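Local coordinates for protein adenylosuccinate lyase (Francisella tularensis subsp. tularensis SCHU S4, PDB 4EEI) that probably splits fumarate from adenylosuccinate, leaving AMP, and from the succinylaminoimidazole carboxamide ribotide in de novo purine synthesis, and binds AMP, at residues Arg50-Pro55 and Ala77-Ala82; Lys166-Phe171 and Ile223-Leu228; Ser387-Leu392 and Leu404-Met409. All blocks are in the same frame, centred on the assembly; numbering follows the deposited sequence.

How the contacts relate
The three contacts follow one another along the chain, each closing before the next opens, and none touches another. The centre of contact 2 lies about 7 Å from that of the chain, where two long helices of the central bundle run antiparallel beside another subunit. Contacts 1 and 3 lie far out on opposite sides of the chain's centre, their own centres about 86 Å apart: contact 1 joins two loops at the surface, while contact 3 ties the start of helix 388-400 to the loop that follows it. Centre to centre, contact 2 is about 38 Å from contact 1 and about 51 Å from contact 3. All three lie away from the AMP and succinate sites.

Contact 1 of 3, residues Arg50-Pro55 and Ala77-Ala82; sequences RAQIRP and AEQFTA
Gln79 reaches across to the backbone of Gln52 with both ends of its amide. OE1 of Gln79 accepts from Gln52 N at 2.8 Å, on a lone pair in the carbonyl plane, while NE2 of Gln79 donates to Gln52 O at 3.0 Å. Both bonds are nearly straight. Beyond CG the chain is extended (chi2 178°), which carries CD out to that backbone. The Arg54 guanidinium stacks on the same amide, the two planes 15° apart and CD of Gln79 lying off-centre, toward the rim of the guanidinium. NH1 of Arg54 comes to 3.6 Å from CG of Gln79, and a water accepts from NH1 while donating to OE2 of Glu78.

Phe80 fills the other end. CE2 of its ring lies over the centre of the Arg50 guanidinium, 3.8 Å above that plane, but the two planes are 55° apart, so they do not stack flat. CB of Ala51 meets the ring edge in plane, 3.9 Å from CZ of Phe80. Outside the contact, Arg50 forms a salt bridge with Glu46, and NE2 of Gln79 also bonds to Ser75 O.

One amide thus uses its acceptor and its donor on the N-H and C=O of a single residue, Gln52, which fixes the rotation of the Gln79 amide and ties the loop after helix 43-50 to the turn after helix 68-77.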
ATOM      1  N   ARG B  50      -4.881 -28.222 -36.843  1.00 44.65           N
ATOM      2  CA  ARG B  50      -3.734 -29.119 -36.730  1.00 45.88           C
ATOM      3  C   ARG B  50      -2.736 -28.737 -35.639  1.00 44.86           C
ATOM      4  O   ARG B  50      -2.083 -29.602 -35.056  1.00 45.40           O
ATOM      5  CB  ARG B  50      -3.017 -29.181 -38.073  1.00 51.50           C
ATOM      6  CG  ARG B  50      -3.947 -29.411 -39.245  1.00 60.20           C
ATOM      7  CD  ARG B  50      -3.470 -30.580 -40.076  1.00 69.52           C
ATOM      8  NE  ARG B  50      -2.029 -30.508 -40.298  1.00 74.05           N
ATOM      9  CZ  ARG B  50      -1.461 -29.856 -41.306  1.00 76.44           C
ATOM     10  NH1 ARG B  50      -2.215 -29.224 -42.194  1.00 78.11           N
ATOM     11  NH2 ARG B  50      -0.140 -29.836 -41.430  1.00 76.49           N
ATOM     12  N   ALA B  51      -2.611 -27.442 -35.372  1.00 36.99           N
ATOM     13  CA  ALA B  51      -1.567 -26.953 -34.478  1.00 38.46           C
ATOM     14  C   ALA B  51      -1.694 -27.530 -33.075  1.00 39.22           C
ATOM     15  O   ALA B  51      -2.786 -27.570 -32.501  1.00 38.53           O
ATOM     16  CB  ALA B  51      -1.564 -25.425 -34.427  1.00 36.18           C
ATOM     17  N   GLN B  52      -0.567 -27.978 -32.532  1.00 39.57           N
ATOM     18  CA  GLN B  52      -0.534 -28.490 -31.170  1.00 38.11           C
ATOM     19  C   GLN B  52       0.147 -27.492 -30.243  1.00 33.19           C
ATOM     20  O   GLN B  52       1.081 -26.795 -30.643  1.00 36.18           O
ATOM     21  CB  GLN B  52       0.211 -29.826 -31.125  1.00 44.79           C
ATOM     22  CG  GLN B  52      -0.399 -30.916 -32.001  1.00 54.06           C
ATOM     23  CD  GLN B  52      -1.726 -31.406 -31.470  1.00 59.14           C
ATOM     24  OE1 GLN B  52      -1.836 -31.788 -30.304  1.00 62.04           O
ATOM     25  NE2 GLN B  52      -2.747 -31.392 -32.319  1.00 59.45           N
ATOM     26  N   ILE B  53      -0.326 -27.422 -29.006  1.00 33.63           N
ATOM     27  CA  ILE B  53       0.295 -26.569 -27.995  1.00 34.93           C
ATOM     28  C   ILE B  53       1.309 -27.410 -27.227  1.00 39.60           C
ATOM     29  O   ILE B  53       0.949 -28.428 -26.637  1.00 37.41           O
ATOM     30  CB  ILE B  53      -0.754 -26.001 -27.027  1.00 34.38           C
ATOM     31  CG1 ILE B  53      -1.839 -25.264 -27.806  1.00 35.02           C
ATOM     32  CG2 ILE B  53      -0.104 -25.065 -26.005  1.00 33.11           C
ATOM     33  CD1 ILE B  53      -1.324 -24.034 -28.558  1.00 34.90           C
ATOM     34  N   ARG B  54       2.575 -26.993 -27.248  1.00 39.99           N
ATOM     35  CA  ARG B  54       3.660 -27.805 -26.692  1.00 37.50           C
ATOM     36  C   ARG B  54       4.553 -26.996 -25.760  1.00 39.66           C
ATOM     37  O   ARG B  54       5.646 -26.573 -26.151  1.00 44.50           O
ATOM     38  CB  ARG B  54       4.498 -28.391 -27.824  1.00 39.50           C
ATOM     39  CG  ARG B  54       3.721 -29.303 -28.764  1.00 38.65           C
ATOM     40  CD  ARG B  54       4.513 -29.586 -30.028  1.00 41.62           C
ATOM     41  NE  ARG B  54       3.883 -30.601 -30.872  1.00 43.65           N
ATOM     42  CZ  ARG B  54       4.300 -30.923 -32.093  1.00 45.82           C
ATOM     43  NH1 ARG B  54       5.348 -30.307 -32.621  1.00 44.21           N
ATOM     44  NH2 ARG B  54       3.667 -31.862 -32.789  1.00 50.45           N
ATOM     45  N   PRO B  55       4.095 -26.786 -24.518  1.00 36.66           N
ATOM     46  CA  PRO B  55       4.782 -25.867 -23.605  1.00 39.38           C
ATOM     47  C   PRO B  55       6.242 -26.260 -23.404  1.00 39.94           C
ATOM     48  O   PRO B  55       7.114 -25.399 -23.290  1.00 41.63           O
ATOM     49  CB  PRO B  55       3.987 -26.007 -22.305  1.00 40.51           C
ATOM     50  CG  PRO B  55       2.622 -26.463 -22.747  1.00 40.16           C
ATOM     51  CD  PRO B  55       2.890 -27.379 -23.911  1.00 38.42           C
ATOM     52  N   ALA B  77       5.022 -22.683 -36.081  1.00 38.32           N
ATOM     53  CA  ALA B  77       5.510 -22.703 -37.459  1.00 43.19           C
ATOM     54  C   ALA B  77       6.214 -24.003 -37.850  1.00 43.71           C
ATOM     55  O   ALA B  77       6.101 -24.463 -38.996  1.00 44.26           O
ATOM     56  CB  ALA B  77       6.429 -21.510 -37.708  1.00 44.10           C
ATOM     57  N   GLU B  78       6.942 -24.600 -36.912  1.00 42.64           N
ATOM     58  CA  GLU B  78       7.714 -25.799 -37.236  1.00 45.14           C
ATOM     59  C   GLU B  78       6.822 -27.029 -37.443  1.00 44.43           C
ATOM     60  O   GLU B  78       7.301 -28.095 -37.838  1.00 47.64           O
ATOM     61  CB  GLU B  78       8.803 -26.064 -36.183  1.00 47.83           C
ATOM     62  CG  GLU B  78       8.297 -26.586 -34.848  1.00 51.44           C
ATOM     63  CD  GLU B  78       9.419 -26.793 -33.838  1.00 53.23           C
ATOM     64  OE1 GLU B  78      10.573 -26.406 -34.127  1.00 55.04           O
ATOM     65  OE2 GLU B  78       9.144 -27.342 -32.754  1.00 52.09           O
ATOM     66  N   GLN B  79       5.523 -26.875 -37.189  1.00 40.17           N
ATOM     67  CA  GLN B  79       4.575 -27.965 -37.413  1.00 41.13           C
ATOM     68  C   GLN B  79       4.000 -27.916 -38.828  1.00 43.00           C
ATOM     69  O   GLN B  79       3.236 -28.792 -39.223  1.00 43.12           O
ATOM     70  CB  GLN B  79       3.440 -27.907 -36.389  1.00 41.87           C
ATOM     71  CG  GLN B  79       3.899 -28.033 -34.938  1.00 39.19           C
ATOM     72  CD  GLN B  79       2.756 -27.917 -33.949  1.00 37.99           C
ATOM     73  OE1 GLN B  79       1.739 -28.595 -34.078  1.00 41.02           O
ATOM     74  NE2 GLN B  79       2.916 -27.048 -32.957  1.00 35.61           N
ATOM     75  N   PHE B  80       4.375 -26.896 -39.593  1.00 41.46           N
ATOM     76  CA  PHE B  80       3.791 -26.684 -40.920  1.00 44.87           C
ATOM     77  C   PHE B  80       4.830 -26.432 -42.006  1.00 47.32           C
ATOM     78  O   PHE B  80       5.990 -26.138 -41.706  1.00 48.65           O
ATOM     79  CB  PHE B  80       2.810 -25.510 -40.872  1.00 41.85           C
ATOM     80  CG  PHE B  80       1.680 -25.719 -39.911  1.00 40.73           C
ATOM     81  CD1 PHE B  80       1.784 -25.297 -38.595  1.00 38.23           C
ATOM     82  CD2 PHE B  80       0.522 -26.365 -40.321  1.00 41.71           C
ATOM     83  CE1 PHE B  80       0.750 -25.506 -37.706  1.00 37.64           C
ATOM     84  CE2 PHE B  80      -0.520 -26.576 -39.440  1.00 39.96           C
ATOM     85  CZ  PHE B  80      -0.406 -26.146 -38.126  1.00 39.14           C
ATOM     86  N   THR B  81       4.408 -26.544 -43.266  1.00 44.71           N
ATOM     87  CA  THR B  81       5.258 -26.177 -44.395  1.00 45.71           C
ATOM     88  C   THR B  81       5.639 -24.704 -44.291  1.00 46.11           C
ATOM     89  O   THR B  81       4.930 -23.914 -43.660  1.00 42.30           O
ATOM     90  CB  THR B  81       4.561 -26.424 -45.755  1.00 47.29           C
ATOM     91  OG1 THR B  81       3.353 -25.653 -45.831  1.00 49.75           O
ATOM     92  CG2 THR B  81       4.227 -27.894 -45.934  1.00 52.15           C
ATOM     93  N   ALA B  82       6.759 -24.335 -44.905  1.00 46.22           N
ATOM     94  CA  ALA B  82       7.199 -22.943 -44.907  1.00 47.87           C
ATOM     95  C   ALA B  82       6.122 -22.054 -45.523  1.00 46.47           C
ATOM     96  O   ALA B  82       5.917 -20.914 -45.090  1.00 42.50           O
ATOM     97  CB  ALA B  82       8.504 -22.804 -45.662  1.00 50.65           C
TER
HETATM   98  O   HOH W   1       6.535 -27.651 -32.133  1.00 46.07           O

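Contact 2 of 3, residues Lys166-Phe171 and Ile223-Leu228; sequences KDLKDF and ISIHGL
Ile225 presses both its branches against residues 166-171 of helix 151-173. CG2 of Ile225, anti to the backbone N of its own residue, meets CD2 of Leu168 at 3.6 Å and CB of Asp167 at 3.9 Å. On the other branch, CD1 of Ile225 lies 3.9 Å from Asp167 O, on the backbone of the facing helix, and, more loosely, 4.4 Å from CB of Phe171.

Leu168 approaches Ile225 obliquely, and its CD2 methyl is shared. Besides meeting Ile225, CD2 of Leu168 touches the edge of the His226 imidazole near the ring plane, 4.1 Å from CD2 of His226, with the two side chains crossing at about a right angle. His226 starts out pointing away from the other helix, and its ring swings back far enough for that edge to meet the methyl. The ND1 side of the ring is held by Asn316, and the ring of Phe317 stands nearly perpendicular to it.

Of the Asp167 side chain, CB meets Ile225. Its carboxylate is buried and answered by two basic groups, OD2 by Arg164 and OD1 by Lys221 of the second subunit, which should favour the charged form.

No hydrogen bond joins the two segments. Their axes approach to 10.4 Å and run nearly antiparallel, at 166°, and Leu168 also rests on helix 94-131. Such long, near-antiparallel helices, meeting those of a second subunit, are typical of the central helical bundle of the fumarase/aspartase (lyase 1) superfamily.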
ATOM      1  N   LYS B 166     -22.338  -5.673  -9.015  1.00 21.53           N
ATOM      2  CA  LYS B 166     -22.673  -4.751 -10.091  1.00 22.82           C
ATOM      3  C   LYS B 166     -21.418  -4.136 -10.725  1.00 20.51           C
ATOM      4  O   LYS B 166     -21.349  -4.011 -11.945  1.00 20.38           O
ATOM      5  CB  LYS B 166     -23.640  -3.656  -9.624  1.00 25.27           C
ATOM      6  CG  LYS B 166     -24.080  -2.723 -10.755  1.00 29.44           C
ATOM      7  CD  LYS B 166     -24.915  -1.566 -10.230  1.00 37.58           C
ATOM      8  CE  LYS B 166     -25.247  -0.556 -11.337  1.00 43.67           C
ATOM      9  NZ  LYS B 166     -24.062   0.233 -11.817  1.00 44.96           N
ATOM     10  N   ASP B 167     -20.435  -3.753  -9.908  1.00 19.26           N
ATOM     11  CA  ASP B 167     -19.166  -3.228 -10.438  1.00 22.06           C
ATOM     12  C   ASP B 167     -18.543  -4.236 -11.409  1.00 20.16           C
ATOM     13  O   ASP B 167     -18.073  -3.860 -12.486  1.00 20.41           O
ATOM     14  CB  ASP B 167     -18.147  -2.964  -9.313  1.00 24.15           C
ATOM     15  CG  ASP B 167     -18.539  -1.811  -8.393  1.00 31.70           C
ATOM     16  OD1 ASP B 167     -19.392  -0.987  -8.792  1.00 28.96           O
ATOM     17  OD2 ASP B 167     -17.965  -1.725  -7.268  1.00 32.98           O
ATOM     18  N   LEU B 168     -18.522  -5.509 -11.022  1.00 17.33           N
ATOM     19  CA  LEU B 168     -17.886  -6.543 -11.847  1.00 19.13           C
ATOM     20  C   LEU B 168     -18.659  -6.811 -13.136  1.00 20.43           C
ATOM     21  O   LEU B 168     -18.065  -6.977 -14.213  1.00 20.03           O
ATOM     22  CB  LEU B 168     -17.705  -7.853 -11.068  1.00 18.47           C
ATOM     23  CG  LEU B 168     -16.549  -7.970 -10.086  1.00 20.50           C
ATOM     24  CD1 LEU B 168     -16.451  -9.389  -9.561  1.00 24.75           C
ATOM     25  CD2 LEU B 168     -15.242  -7.563 -10.747  1.00 22.07           C
ATOM     26  N   LYS B 169     -19.984  -6.860 -13.033  1.00 18.59           N
ATOM     27  CA  LYS B 169     -20.804  -7.079 -14.215  1.00 20.12           C
ATOM     28  C   LYS B 169     -20.686  -5.879 -15.167  1.00 21.42           C
ATOM     29  O   LYS B 169     -20.724  -6.042 -16.391  1.00 23.04           O
ATOM     30  CB  LYS B 169     -22.258  -7.359 -13.825  1.00 18.74           C
ATOM     31  CG  LYS B 169     -22.470  -8.761 -13.221  1.00 21.54           C
ATOM     32  CD  LYS B 169     -23.947  -9.028 -12.939  1.00 29.90           C
ATOM     33  CE  LYS B 169     -24.191 -10.502 -12.633  1.00 37.08           C
ATOM     34  NZ  LYS B 169     -25.594 -10.800 -12.227  1.00 39.51           N
ATOM     35  N   ASP B 170     -20.537  -4.680 -14.611  1.00 21.07           N
ATOM     36  CA  ASP B 170     -20.294  -3.496 -15.436  1.00 23.27           C
ATOM     37  C   ASP B 170     -18.970  -3.629 -16.179  1.00 22.63           C
ATOM     38  O   ASP B 170     -18.873  -3.307 -17.362  1.00 24.99           O
ATOM     39  CB  ASP B 170     -20.272  -2.217 -14.592  1.00 26.62           C
ATOM     40  CG  ASP B 170     -21.663  -1.760 -14.175  1.00 36.70           C
ATOM     41  OD1 ASP B 170     -22.652  -2.215 -14.790  1.00 38.82           O
ATOM     42  OD2 ASP B 170     -21.759  -0.935 -13.235  1.00 38.04           O
ATOM     43  N   PHE B 171     -17.946  -4.090 -15.478  1.00 19.54           N
ATOM     44  CA  PHE B 171     -16.629  -4.239 -16.098  1.00 21.59           C
ATOM     45  C   PHE B 171     -16.696  -5.338 -17.139  1.00 24.90           C
ATOM     46  O   PHE B 171     -16.073  -5.247 -18.190  1.00 27.52           O
ATOM     47  CB  PHE B 171     -15.579  -4.594 -15.061  1.00 19.78           C
ATOM     48  CG  PHE B 171     -14.171  -4.539 -15.587  1.00 22.94           C
ATOM     49  CD1 PHE B 171     -13.565  -5.669 -16.122  1.00 23.11           C
ATOM     50  CD2 PHE B 171     -13.457  -3.359 -15.547  1.00 20.67           C
ATOM     51  CE1 PHE B 171     -12.248  -5.608 -16.612  1.00 21.18           C
ATOM     52  CE2 PHE B 171     -12.146  -3.287 -16.035  1.00 21.44           C
ATOM     53  CZ  PHE B 171     -11.544  -4.410 -16.570  1.00 18.70           C
ATOM     54  N   ILE B 223      -8.547  -4.919 -10.683  1.00 16.40           N
ATOM     55  CA  ILE B 223      -7.865  -5.254  -9.435  1.00 17.78           C
ATOM     56  C   ILE B 223      -8.333  -4.353  -8.285  1.00 17.64           C
ATOM     57  O   ILE B 223      -8.428  -4.804  -7.139  1.00 21.25           O
ATOM     58  CB  ILE B 223      -6.332  -5.200  -9.625  1.00 19.41           C
ATOM     59  CG1 ILE B 223      -5.918  -6.186 -10.720  1.00 16.14           C
ATOM     60  CG2 ILE B 223      -5.594  -5.499  -8.322  1.00 18.56           C
ATOM     61  CD1 ILE B 223      -6.228  -7.635 -10.400  1.00 17.76           C
ATOM     62  N   SER B 224      -8.638  -3.090  -8.588  1.00 17.22           N
ATOM     63  CA  SER B 224      -9.214  -2.181  -7.591  1.00 19.71           C
ATOM     64  C   SER B 224     -10.586  -2.637  -7.116  1.00 19.30           C
ATOM     65  O   SER B 224     -10.913  -2.524  -5.923  1.00 16.89           O
ATOM     66  CB  SER B 224      -9.306  -0.757  -8.141  1.00 21.20           C
ATOM     67  OG  SER B 224      -8.000  -0.248  -8.360  1.00 28.44           O
ATOM     68  N   ILE B 225     -11.402  -3.139  -8.036  1.00 17.34           N
ATOM     69  CA  ILE B 225     -12.679  -3.725  -7.628  1.00 19.75           C
ATOM     70  C   ILE B 225     -12.439  -4.942  -6.724  1.00 20.25           C
ATOM     71  O   ILE B 225     -13.135  -5.146  -5.724  1.00 17.09           O
ATOM     72  CB  ILE B 225     -13.528  -4.146  -8.838  1.00 20.76           C
ATOM     73  CG1 ILE B 225     -13.884  -2.927  -9.692  1.00 20.36           C
ATOM     74  CG2 ILE B 225     -14.811  -4.854  -8.379  1.00 21.96           C
ATOM     75  CD1 ILE B 225     -14.492  -3.301 -11.044  1.00 16.68           C
ATOM     76  N   HIS B 226     -11.458  -5.763  -7.077  1.00 14.78           N
ATOM     77  CA  HIS B 226     -11.154  -6.940  -6.267  1.00 15.44           C
ATOM     78  C   HIS B 226     -10.676  -6.514  -4.871  1.00 19.25           C
ATOM     79  O   HIS B 226     -10.942  -7.203  -3.880  1.00 19.28           O
ATOM     80  CB  HIS B 226     -10.108  -7.811  -6.976  1.00 16.37           C
ATOM     81  CG  HIS B 226     -10.678  -8.650  -8.078  1.00 18.78           C
ATOM     82  ND1 HIS B 226      -9.962  -9.652  -8.694  1.00 22.05           N
ATOM     83  CD2 HIS B 226     -11.901  -8.647  -8.659  1.00 19.09           C
ATOM     84  CE1 HIS B 226     -10.722 -10.235  -9.608  1.00 21.61           C
ATOM     85  NE2 HIS B 226     -11.906  -9.649  -9.602  1.00 20.59           N
ATOM     86  N   GLY B 227      -9.993  -5.374  -4.796  1.00 18.77           N
ATOM     87  CA  GLY B 227      -9.554  -4.825  -3.516  1.00 17.94           C
ATOM     88  C   GLY B 227     -10.726  -4.434  -2.628  1.00 20.58           C
ATOM     89  O   GLY B 227     -10.690  -4.621  -1.399  1.00 20.70           O
ATOM     90  N   LEU B 228     -11.770  -3.887  -3.245  1.00 16.95           N
ATOM     91  CA  LEU B 228     -12.981  -3.505  -2.514  1.00 19.11           C
ATOM     92  C   LEU B 228     -13.724  -4.745  -2.040  1.00 20.56           C
ATOM     93  O   LEU B 228     -14.291  -4.763  -0.934  1.00 20.16           O
ATOM     94  CB  LEU B 228     -13.897  -2.657  -3.400  1.00 15.23           C
ATOM     95  CG  LEU B 228     -13.390  -1.268  -3.787  1.00 20.12           C
ATOM     96  CD1 LEU B 228     -14.248  -0.701  -4.904  1.00 23.27           C
ATOM     97  CD2 LEU B 228     -13.442  -0.328  -2.592  1.00 18.97           C
TER

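Contact 3 of 3, residues Ser387-Leu392 and Leu404-Met409; sequences SFSKKL and LDIPEM
OG of Ser389 donates to Pro407 O at 2.7 Å, the shortest polar bond here, with the donor tilted 28° from the carbonyl plane. OG of Ser389 is also hydrogen-bonded to the hydroxyl of Tyr356 on helix 352-363, so this buried hydroxyl links three parts of the chain. CG2 of Ile406 packs 3.7 Å from OG of Ser389.

OG of Ser387 donates to OE1 of Glu408 at 2.8 Å, on the syn lone pair of the carboxylate, and accepts from Lys390 N at 3.3 Å. That second bond makes Ser387 the N-cap of helix 388-400. Glu408 gets there by bending at chi2 (66°), after CG sets out anti to the backbone N. A water accepts from Ser389 N at 2.9 Å and donates to OE1 of Glu408.

Further along, Lys390 folds its chain back through three bends and sets NZ on Ile406 O at 3.2 Å, while OE2 of Glu408 stays 4.4 Å from NZ of Lys390, too far for a salt bridge. On the buried side CD1 of Ile406 meets CD2 of Leu392 at 4.1 Å, the two side chains crossing at about a right angle, and Leu392 leans on Ile374 and Val378 of helix 368-381.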
ATOM      1  N   SER B 387     -43.088  -3.724  35.688  1.00 81.14           N
ATOM      2  CA  SER B 387     -43.218  -3.081  34.379  1.00 77.01           C
ATOM      3  C   SER B 387     -42.805  -1.612  34.387  1.00 71.79           C
ATOM      4  O   SER B 387     -43.495  -0.778  34.969  1.00 72.05           O
ATOM      5  CB  SER B 387     -44.652  -3.198  33.861  1.00 79.66           C
ATOM      6  OG  SER B 387     -44.831  -2.389  32.711  1.00 77.76           O
ATOM      7  N   PHE B 388     -41.691  -1.308  33.724  0.92 67.45           N
ATOM      8  CA  PHE B 388     -41.196   0.064  33.594  0.92 65.42           C
ATOM      9  C   PHE B 388     -42.295   0.969  33.031  0.92 63.32           C
ATOM     10  O   PHE B 388     -42.532   2.061  33.549  0.92 63.82           O
ATOM     11  CB  PHE B 388     -39.954   0.088  32.685  0.92 63.05           C
ATOM     12  CG  PHE B 388     -39.059   1.298  32.873  0.92 65.58           C
ATOM     13  CD1 PHE B 388     -39.588   2.578  32.991  0.92 67.37           C
ATOM     14  CD2 PHE B 388     -37.678   1.149  32.911  0.92 66.37           C
ATOM     15  CE1 PHE B 388     -38.763   3.682  33.154  0.92 67.78           C
ATOM     16  CE2 PHE B 388     -36.845   2.249  33.076  0.92 67.90           C
ATOM     17  CZ  PHE B 388     -37.390   3.517  33.199  0.92 67.49           C
ATOM     18  N   SER B 389     -42.967   0.502  31.982  1.00 60.10           N
ATOM     19  CA  SER B 389     -44.012   1.283  31.320  1.00 58.03           C
ATOM     20  C   SER B 389     -45.141   1.691  32.267  1.00 60.96           C
ATOM     21  O   SER B 389     -45.367   2.878  32.493  1.00 60.68           O
ATOM     22  CB  SER B 389     -44.584   0.523  30.119  1.00 55.61           C
ATOM     23  OG  SER B 389     -43.645   0.458  29.056  1.00 52.35           O
ATOM     24  N   LYS B 390     -45.845   0.707  32.818  1.00 66.81           N
ATOM     25  CA  LYS B 390     -46.992   0.972  33.688  1.00 71.46           C
ATOM     26  C   LYS B 390     -46.659   1.866  34.881  1.00 71.94           C
ATOM     27  O   LYS B 390     -47.478   2.685  35.297  1.00 74.32           O
ATOM     28  CB  LYS B 390     -47.622  -0.342  34.166  1.00 77.64           C
ATOM     29  CG  LYS B 390     -48.434  -1.054  33.093  1.00 80.26           C
ATOM     30  CD  LYS B 390     -49.508  -0.133  32.524  1.00 83.53           C
ATOM     31  CE  LYS B 390     -49.386   0.035  31.005  1.00 79.97           C
ATOM     32  NZ  LYS B 390     -48.250   0.907  30.582  1.00 75.10           N
ATOM     33  N   LYS B 391     -45.453   1.709  35.416  1.00 71.80           N
ATOM     34  CA  LYS B 391     -44.992   2.514  36.544  1.00 75.50           C
ATOM     35  C   LYS B 391     -44.757   3.961  36.146  1.00 70.56           C
ATOM     36  O   LYS B 391     -45.106   4.881  36.886  1.00 72.38           O
ATOM     37  CB  LYS B 391     -43.711   1.924  37.118  1.00 80.38           C
ATOM     38  CG  LYS B 391     -43.924   0.564  37.742  1.00 87.10           C
ATOM     39  CD  LYS B 391     -42.620  -0.148  38.011  1.00 88.50           C
ATOM     40  CE  LYS B 391     -42.803  -1.100  39.172  1.00 93.65           C
ATOM     41  NZ  LYS B 391     -43.395  -0.411  40.356  1.00 97.38           N
ATOM     42  N   LEU B 392     -44.149   4.160  34.982  1.00 62.76           N
ATOM     43  CA  LEU B 392     -43.934   5.503  34.468  1.00 62.10           C
ATOM     44  C   LEU B 392     -45.278   6.158  34.165  1.00 65.17           C
ATOM     45  O   LEU B 392     -45.514   7.318  34.513  1.00 64.85           O
ATOM     46  CB  LEU B 392     -43.075   5.463  33.207  1.00 57.62           C
ATOM     47  CG  LEU B 392     -42.658   6.826  32.661  1.00 56.77           C
ATOM     48  CD1 LEU B 392     -41.814   7.554  33.685  1.00 58.23           C
ATOM     49  CD2 LEU B 392     -41.895   6.670  31.347  1.00 52.96           C
ATOM     50  N   LEU B 404     -51.537   9.086  29.227  1.00 79.20           N
ATOM     51  CA  LEU B 404     -50.683   8.481  28.210  1.00 75.88           C
ATOM     52  C   LEU B 404     -51.001   7.007  27.986  1.00 75.44           C
ATOM     53  O   LEU B 404     -51.370   6.297  28.920  1.00 76.07           O
ATOM     54  CB  LEU B 404     -49.216   8.608  28.621  1.00 72.73           C
ATOM     55  CG  LEU B 404     -48.610  10.006  28.694  1.00 70.75           C
ATOM     56  CD1 LEU B 404     -47.242   9.939  29.332  1.00 67.74           C
ATOM     57  CD2 LEU B 404     -48.521  10.612  27.311  1.00 69.59           C
ATOM     58  N   ASP B 405     -50.858   6.550  26.748  1.00 74.80           N
ATOM     59  CA  ASP B 405     -50.888   5.120  26.477  1.00 75.80           C
ATOM     60  C   ASP B 405     -49.472   4.636  26.166  1.00 66.29           C
ATOM     61  O   ASP B 405     -49.083   4.526  25.003  1.00 65.20           O
ATOM     62  CB  ASP B 405     -51.839   4.786  25.326  1.00 82.41           C
ATOM     63  CG  ASP B 405     -52.068   3.293  25.181  1.00 87.25           C
ATOM     64  OD1 ASP B 405     -51.797   2.558  26.154  1.00 88.33           O
ATOM     65  OD2 ASP B 405     -52.520   2.856  24.102  1.00 90.30           O
ATOM     66  N   ILE B 406     -48.707   4.360  27.220  1.00 61.88           N
ATOM     67  CA  ILE B 406     -47.330   3.895  27.084  1.00 60.33           C
ATOM     68  C   ILE B 406     -47.300   2.406  26.750  1.00 60.98           C
ATOM     69  O   ILE B 406     -47.784   1.583  27.523  1.00 63.06           O
ATOM     70  CB  ILE B 406     -46.527   4.149  28.380  1.00 60.43           C
ATOM     71  CG1 ILE B 406     -46.607   5.625  28.780  1.00 61.41           C
ATOM     72  CG2 ILE B 406     -45.078   3.719  28.208  1.00 57.91           C
ATOM     73  CD1 ILE B 406     -45.684   6.018  29.922  1.00 60.43           C
ATOM     74  N   PRO B 407     -46.723   2.047  25.596  1.00 60.04           N
ATOM     75  CA  PRO B 407     -46.740   0.628  25.229  1.00 60.26           C
ATOM     76  C   PRO B 407     -45.866  -0.193  26.170  1.00 56.39           C
ATOM     77  O   PRO B 407     -44.848   0.301  26.658  1.00 56.00           O
ATOM     78  CB  PRO B 407     -46.150   0.628  23.820  1.00 60.25           C
ATOM     79  CG  PRO B 407     -45.211   1.795  23.820  1.00 58.99           C
ATOM     80  CD  PRO B 407     -45.869   2.845  24.697  1.00 59.82           C
ATOM     81  N   GLU B 408     -46.283  -1.427  26.430  1.00 58.32           N
ATOM     82  CA  GLU B 408     -45.554  -2.314  27.323  1.00 59.17           C
ATOM     83  C   GLU B 408     -44.233  -2.728  26.692  1.00 55.00           C
ATOM     84  O   GLU B 408     -44.202  -3.222  25.567  1.00 55.54           O
ATOM     85  CB  GLU B 408     -46.392  -3.552  27.646  1.00 66.74           C
ATOM     86  CG  GLU B 408     -45.729  -4.513  28.617  1.00 68.96           C
ATOM     87  CD  GLU B 408     -45.552  -3.913  29.997  0.70 70.47           C
ATOM     88  OE1 GLU B 408     -44.609  -4.320  30.707  0.68 70.88           O
ATOM     89  OE2 GLU B 408     -46.356  -3.035  30.370  0.81 71.34           O
ATOM     90  N   MET B 409     -43.144  -2.518  27.419  1.00 48.74           N
ATOM     91  CA  MET B 409     -41.823  -2.849  26.906  1.00 46.68           C
ATOM     92  C   MET B 409     -41.312  -4.183  27.436  1.00 46.74           C
ATOM     93  O   MET B 409     -40.189  -4.277  27.926  1.00 46.63           O
ATOM     94  CB  MET B 409     -40.827  -1.729  27.213  1.00 45.96           C
ATOM     95  CG  MET B 409     -40.946  -0.531  26.284  1.00 44.42           C
ATOM     96  SD  MET B 409     -41.217  -0.994  24.563  1.00 44.87           S
ATOM     97  CE  MET B 409     -39.567  -0.783  23.901  1.00 41.41           C
TER
HETATM   98  O   HOH W   2     -42.370  -1.954  30.628  1.00 48.54           O